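Local coordinates for protein Bm4233, isoform b (Brugia malayi, PDB 6ANY) that probably binds and carries sterols or related lipids, as a secreted venom allergen-like protein of the CAP superfamily studied as a vaccine candidate for lymphatic filariasis, at residues Leu27-Pro41 against Trp108-Asn121. Residues are numbered along the deposited sequence; the frame is centred on the assembly and turned at random.
With NAG (2-acetamido-2-deoxy-beta-D-glucopyranose), chain B.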
# COMPACT_ATOMS: atom_id res chain seq x y z
N LEU A 27 -1.53 -10.79 -6.62
CA LEU A 27 -0.13 -10.80 -7.01
C LEU A 27 0.58 -12.10 -6.68
O LEU A 27 1.31 -12.63 -7.54
CB LEU A 27 0.62 -9.68 -6.28
CG LEU A 27 2.05 -9.43 -6.63
CD1 LEU A 27 2.24 -9.08 -8.12
CD2 LEU A 27 2.60 -8.37 -5.70
N ILE A 28 0.47 -12.58 -5.43
CA ILE A 28 1.18 -13.85 -5.04
C ILE A 28 0.56 -15.13 -5.67
O ILE A 28 1.22 -16.15 -5.74
CB ILE A 28 1.32 -14.05 -3.54
CG1 ILE A 28 -0.04 -14.07 -2.87
CG2 ILE A 28 2.22 -12.97 -2.92
CD1 ILE A 28 0.07 -14.44 -1.43
N HIS A 29 -0.65 -15.02 -6.21
CA HIS A 29 -1.26 -16.07 -6.98
C HIS A 29 -0.94 -16.02 -8.47
O HIS A 29 -1.44 -16.84 -9.20
CB HIS A 29 -2.76 -16.07 -6.79
CG HIS A 29 -3.19 -16.69 -5.51
ND1 HIS A 29 -3.18 -16.00 -4.31
CD2 HIS A 29 -3.51 -17.97 -5.22
CE1 HIS A 29 -3.59 -16.82 -3.36
NE2 HIS A 29 -3.82 -18.01 -3.89
N GLY A 30 0.01 -15.17 -8.89
CA GLY A 30 0.44 -15.15 -10.28
C GLY A 30 -0.60 -14.59 -11.24
O GLY A 30 -0.55 -14.94 -12.42
N LYS A 31 -1.51 -13.74 -10.76
CA LYS A 31 -2.62 -13.25 -11.63
C LYS A 31 -2.37 -11.86 -12.24
O LYS A 31 -3.26 -11.37 -12.97
CB LYS A 31 -3.96 -13.17 -10.89
CG LYS A 31 -4.25 -14.30 -9.92
CD LYS A 31 -5.23 -15.36 -10.43
CE LYS A 31 -4.71 -16.10 -11.63
NZ LYS A 31 -5.32 -17.47 -11.69
N LEU A 32 -1.27 -11.20 -11.92
CA LEU A 32 -1.06 -9.80 -12.36
C LEU A 32 0.17 -9.62 -13.27
O LEU A 32 1.24 -10.10 -12.97
CB LEU A 32 -0.95 -8.81 -11.17
CG LEU A 32 -2.08 -8.82 -10.14
CD1 LEU A 32 -1.73 -7.92 -9.00
CD2 LEU A 32 -3.41 -8.47 -10.81
N LYS A 33 -0.02 -8.89 -14.36
CA LYS A 33 0.97 -8.70 -15.37
C LYS A 33 1.85 -7.52 -15.02
O LYS A 33 1.37 -6.52 -14.50
CB LYS A 33 0.32 -8.47 -16.75
CG LYS A 33 -0.18 -9.77 -17.40
CD LYS A 33 -1.21 -9.58 -18.46
CE LYS A 33 -1.27 -10.79 -19.40
NZ LYS A 33 -2.44 -10.66 -20.33
N ASN A 34 3.10 -7.61 -15.42
CA ASN A 34 3.99 -6.48 -15.37
C ASN A 34 3.92 -5.73 -16.71
O ASN A 34 3.11 -6.04 -17.61
CB ASN A 34 5.41 -6.95 -14.97
CG ASN A 34 6.03 -7.96 -15.95
OD1 ASN A 34 5.74 -7.96 -17.15
ND2 ASN A 34 6.85 -8.87 -15.41
N ARG A 35 4.80 -4.78 -16.85
CA ARG A 35 4.90 -3.95 -18.06
C ARG A 35 5.20 -4.70 -19.38
O ARG A 35 4.76 -4.31 -20.47
CB ARG A 35 6.03 -2.94 -17.82
CG ARG A 35 5.82 -1.57 -18.35
CD ARG A 35 6.50 -1.37 -19.65
NE ARG A 35 6.32 0.01 -20.02
CZ ARG A 35 7.24 0.96 -20.02
NH1 ARG A 35 8.51 0.70 -19.69
NH2 ARG A 35 6.88 2.20 -20.37
N ASN A 36 5.89 -5.82 -19.23
CA ASN A 36 6.26 -6.68 -20.34
C ASN A 36 5.12 -7.61 -20.74
O ASN A 36 5.27 -8.40 -21.66
CB ASN A 36 7.50 -7.51 -19.98
CG ASN A 36 8.79 -6.72 -20.13
OD1 ASN A 36 9.07 -5.82 -19.35
ND2 ASN A 36 9.58 -7.07 -21.13
N GLY A 37 3.98 -7.53 -20.05
CA GLY A 37 2.86 -8.41 -20.40
C GLY A 37 3.03 -9.83 -19.79
O GLY A 37 2.25 -10.76 -20.09
N THR A 38 3.99 -10.00 -18.91
CA THR A 38 4.22 -11.33 -18.29
C THR A 38 3.77 -11.32 -16.82
O THR A 38 3.95 -10.32 -16.10
CB THR A 38 5.68 -11.86 -18.51
OG1 THR A 38 6.48 -11.73 -17.33
CG2 THR A 38 6.38 -11.16 -19.69
N TYR A 39 3.16 -12.42 -16.38
CA TYR A 39 2.67 -12.54 -15.00
C TYR A 39 3.77 -12.40 -13.97
O TYR A 39 4.83 -12.89 -14.15
CB TYR A 39 1.93 -13.83 -14.79
CG TYR A 39 0.57 -13.84 -15.47
CD1 TYR A 39 -0.43 -12.96 -15.07
CD2 TYR A 39 0.30 -14.71 -16.53
CE1 TYR A 39 -1.64 -12.90 -15.70
CE2 TYR A 39 -0.93 -14.69 -17.16
CZ TYR A 39 -1.90 -13.77 -16.73
OH TYR A 39 -3.11 -13.74 -17.30
N MET A 40 3.48 -11.72 -12.88
CA MET A 40 4.40 -11.63 -11.79
C MET A 40 4.49 -12.97 -11.12
O MET A 40 3.57 -13.75 -11.21
CB MET A 40 3.92 -10.55 -10.82
CG MET A 40 4.11 -9.15 -11.40
SD MET A 40 5.84 -8.56 -11.34
CE MET A 40 6.12 -8.16 -9.64
N PRO A 41 5.62 -13.24 -10.46
CA PRO A 41 5.86 -14.60 -9.96
C PRO A 41 5.01 -14.87 -8.74
O PRO A 41 4.74 -13.96 -7.99
CB PRO A 41 7.35 -14.59 -9.57
CG PRO A 41 7.74 -13.14 -9.50
CD PRO A 41 6.86 -12.45 -10.48
N TRP A 108 -0.79 1.39 -7.36
CA TRP A 108 -0.68 0.01 -7.82
C TRP A 108 -0.51 -0.05 -9.33
O TRP A 108 0.20 -0.97 -9.84
CB TRP A 108 -1.88 -0.82 -7.37
CG TRP A 108 -1.62 -2.29 -7.54
CD1 TRP A 108 -1.85 -3.04 -8.68
CD2 TRP A 108 -1.03 -3.18 -6.57
NE1 TRP A 108 -1.45 -4.34 -8.45
CE2 TRP A 108 -0.95 -4.45 -7.17
CE3 TRP A 108 -0.54 -3.02 -5.28
CZ2 TRP A 108 -0.49 -5.55 -6.50
CZ3 TRP A 108 -0.07 -4.13 -4.62
CH2 TRP A 108 -0.01 -5.36 -5.24
N SER A 109 -1.08 0.92 -10.06
CA SER A 109 -1.03 0.92 -11.51
C SER A 109 0.41 1.01 -12.04
O SER A 109 0.66 0.77 -13.23
CB SER A 109 -1.84 2.10 -12.12
OG SER A 109 -1.12 3.36 -11.99
N GLU A 110 1.36 1.38 -11.17
CA GLU A 110 2.79 1.33 -11.53
C GLU A 110 3.25 -0.03 -12.00
O GLU A 110 4.19 -0.11 -12.83
CB GLU A 110 3.68 1.84 -10.37
CG GLU A 110 3.56 3.32 -10.15
CD GLU A 110 4.23 3.80 -8.89
OE1 GLU A 110 4.70 2.98 -8.08
OE2 GLU A 110 4.29 5.04 -8.71
N LEU A 111 2.58 -1.11 -11.54
CA LEU A 111 3.04 -2.44 -11.90
C LEU A 111 2.88 -2.70 -13.40
O LEU A 111 3.89 -3.03 -14.08
CB LEU A 111 2.37 -3.51 -11.06
CG LEU A 111 2.40 -4.94 -11.66
CD1 LEU A 111 3.81 -5.53 -11.62
CD2 LEU A 111 1.45 -5.86 -10.95
N PRO A 112 1.64 -2.59 -13.93
CA PRO A 112 1.44 -2.88 -15.36
C PRO A 112 2.01 -1.82 -16.27
O PRO A 112 2.51 -2.15 -17.34
CB PRO A 112 -0.08 -2.98 -15.49
CG PRO A 112 -0.61 -2.29 -14.31
CD PRO A 112 0.33 -2.56 -13.23
N LYS A 113 2.02 -0.58 -15.83
CA LYS A 113 2.51 0.56 -16.68
C LYS A 113 4.01 0.82 -16.65
O LYS A 113 4.53 1.20 -17.67
CB LYS A 113 1.83 1.86 -16.32
CG LYS A 113 0.33 1.80 -16.31
CD LYS A 113 -0.30 1.23 -17.58
CE LYS A 113 -0.80 2.27 -18.56
NZ LYS A 113 -2.04 1.85 -19.29
N LEU A 114 4.68 0.66 -15.50
CA LEU A 114 6.10 1.01 -15.36
C LEU A 114 7.07 -0.11 -14.88
O LEU A 114 8.30 0.10 -14.90
CB LEU A 114 6.23 2.16 -14.41
CG LEU A 114 5.51 3.45 -14.83
CD1 LEU A 114 5.45 4.34 -13.62
CD2 LEU A 114 6.26 4.13 -15.98
N TYR A 115 6.56 -1.21 -14.39
CA TYR A 115 7.40 -2.25 -13.75
C TYR A 115 7.81 -3.30 -14.79
O TYR A 115 7.02 -4.10 -15.22
CB TYR A 115 6.68 -2.87 -12.57
CG TYR A 115 7.52 -3.83 -11.79
CD1 TYR A 115 7.58 -5.18 -12.13
CD2 TYR A 115 8.23 -3.41 -10.75
CE1 TYR A 115 8.35 -6.07 -11.40
CE2 TYR A 115 8.96 -4.29 -10.00
CZ TYR A 115 9.04 -5.61 -10.37
OH TYR A 115 9.77 -6.48 -9.64
N LYS A 116 9.06 -3.26 -15.20
CA LYS A 116 9.53 -4.18 -16.20
C LYS A 116 9.73 -5.57 -15.59
O LYS A 116 9.96 -5.73 -14.38
CB LYS A 116 10.88 -3.69 -16.80
CG LYS A 116 12.07 -4.02 -15.90
CD LYS A 116 13.40 -3.42 -16.39
CE LYS A 116 14.44 -3.65 -15.33
NZ LYS A 116 15.73 -3.04 -15.65
N GLN A 117 9.64 -6.57 -16.44
CA GLN A 117 9.93 -7.95 -16.05
C GLN A 117 11.18 -8.04 -15.17
O GLN A 117 12.27 -7.64 -15.62
CB GLN A 117 10.10 -8.81 -17.31
CG GLN A 117 10.70 -10.18 -17.04
CD GLN A 117 9.68 -11.25 -17.17
OE1 GLN A 117 8.92 -11.49 -16.24
NE2 GLN A 117 9.60 -11.85 -18.38
N ASN A 118 11.00 -8.55 -13.93
CA ASN A 118 12.04 -8.63 -12.91
C ASN A 118 11.96 -10.01 -12.17
O ASN A 118 11.53 -10.06 -11.04
CB ASN A 118 11.91 -7.47 -11.88
CG ASN A 118 13.09 -7.41 -10.91
OD1 ASN A 118 14.20 -7.73 -11.31
ND2 ASN A 118 12.86 -7.05 -9.61
N PRO A 119 12.35 -11.11 -12.82
CA PRO A 119 12.10 -12.47 -12.35
C PRO A 119 12.62 -12.79 -10.94
O PRO A 119 11.90 -13.43 -10.16
CB PRO A 119 12.74 -13.35 -13.42
CG PRO A 119 13.57 -12.45 -14.26
CD PRO A 119 12.91 -11.12 -14.18
N SER A 120 13.81 -12.28 -10.60
CA SER A 120 14.35 -12.42 -9.25
C SER A 120 13.49 -11.78 -8.16
O SER A 120 13.61 -12.18 -7.01
CB SER A 120 15.75 -11.79 -9.13
OG SER A 120 15.67 -10.38 -9.26
N ASN A 121 12.65 -10.80 -8.53
CA ASN A 121 11.79 -10.00 -7.61
C ASN A 121 12.64 -9.14 -6.68
O ASN A 121 12.17 -8.65 -5.66
CB ASN A 121 10.74 -10.81 -6.80
CG ASN A 121 9.32 -10.45 -7.13
OD1 ASN A 121 9.04 -9.40 -7.68
ND2 ASN A 121 8.40 -11.32 -6.77
C1 NAG B . 10.96 -6.51 -21.48
C2 NAG B . 11.99 -7.54 -21.93
C3 NAG B . 13.31 -6.88 -22.27
C4 NAG B . 13.11 -5.70 -23.21
C5 NAG B . 12.01 -4.77 -22.69
C6 NAG B . 11.74 -3.64 -23.67
C7 NAG B . 12.28 -9.83 -21.17
C8 NAG B . 12.84 -10.69 -20.08
N2 NAG B . 12.18 -8.54 -20.89
O3 NAG B . 14.18 -7.83 -22.89
O4 NAG B . 14.33 -4.96 -23.33
O5 NAG B . 10.81 -5.52 -22.49
O6 NAG B . 10.95 -4.12 -24.76
O7 NAG B . 11.94 -10.29 -22.25
O HOH W 1 8.54 -9.83 -13.02
O HOH W 2 7.37 -12.16 -14.11
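Leu32 CD1 meets the Trp108 indole at its edge, near the ring plane and 3.6 Å from Trp108 NE1, while Leu27 CD2 approaches Trp108 CH2 obliquely. The Tyr115 ring takes Asn34 CB at its edge, in plane. Met40 makes an oblique Met-aromatic contact with the same ring, SD lying 4.5 Å from its centroid, and Met40 CE also reaches Tyr115 CE1. Bends at chi2 and chi3 (-77° and -75°) curl the methionine so that SD and CE both face Tyr115 as CG rests against Leu111 CD1. The other branch of Leu111, CD2, fits against Leu32 CB. Lys113 O lies over one face of the Arg35 guanidinium.

Polar bonds tie loop 32-40, closed on itself by Asn34 N to Thr38 O and Met40 N to Leu32 O, to the residues following helix 110-114. Arg35 N donates to Tyr115 O (2.8 Å). Asn36-Gly37-Thr38 is an N-glycosylation sequon, gripped twice by Gln117: Gln117 N gives Asn36 OD1 a nearly straight bond (171°) from above the carbonyl plane, and Gln117 OE1 accepts from Thr38 OG1 at 2.7 Å. Gln117 OE1 also accepts from water 2, which donates to Tyr39 O too, and weakly from Asn34 ND2, the Asn34 and Gln117 amide planes standing almost at right angles. Water 1 links Asn34 ND2 with Asn118 N. Asn34 OD1 braces the type I turn Asn34-Gly37, accepting Thr38 N just past it and, weakly, Asn36 N inside it. Asn36 carries N-linked NAG, whose methyl C8 approaches Gln117 CG (3.8 Å).

At the far end, Pro41 CG packs on Asn121 ND2 (3.3 Å). The end of helix 10-28 and the loop after it thus pack on the end of helix 99-108, on helix 110-114 and on the loop that follows, at the periphery of the CAP domain: Trp108 stacks on Phe23 of helix 10-28, Leu111 touches Phe135 of helix 133-138, Tyr115 leans on Val127 of helix 125-128, and Pro41 and Asn121 both meet Leu180 of strand 179-180.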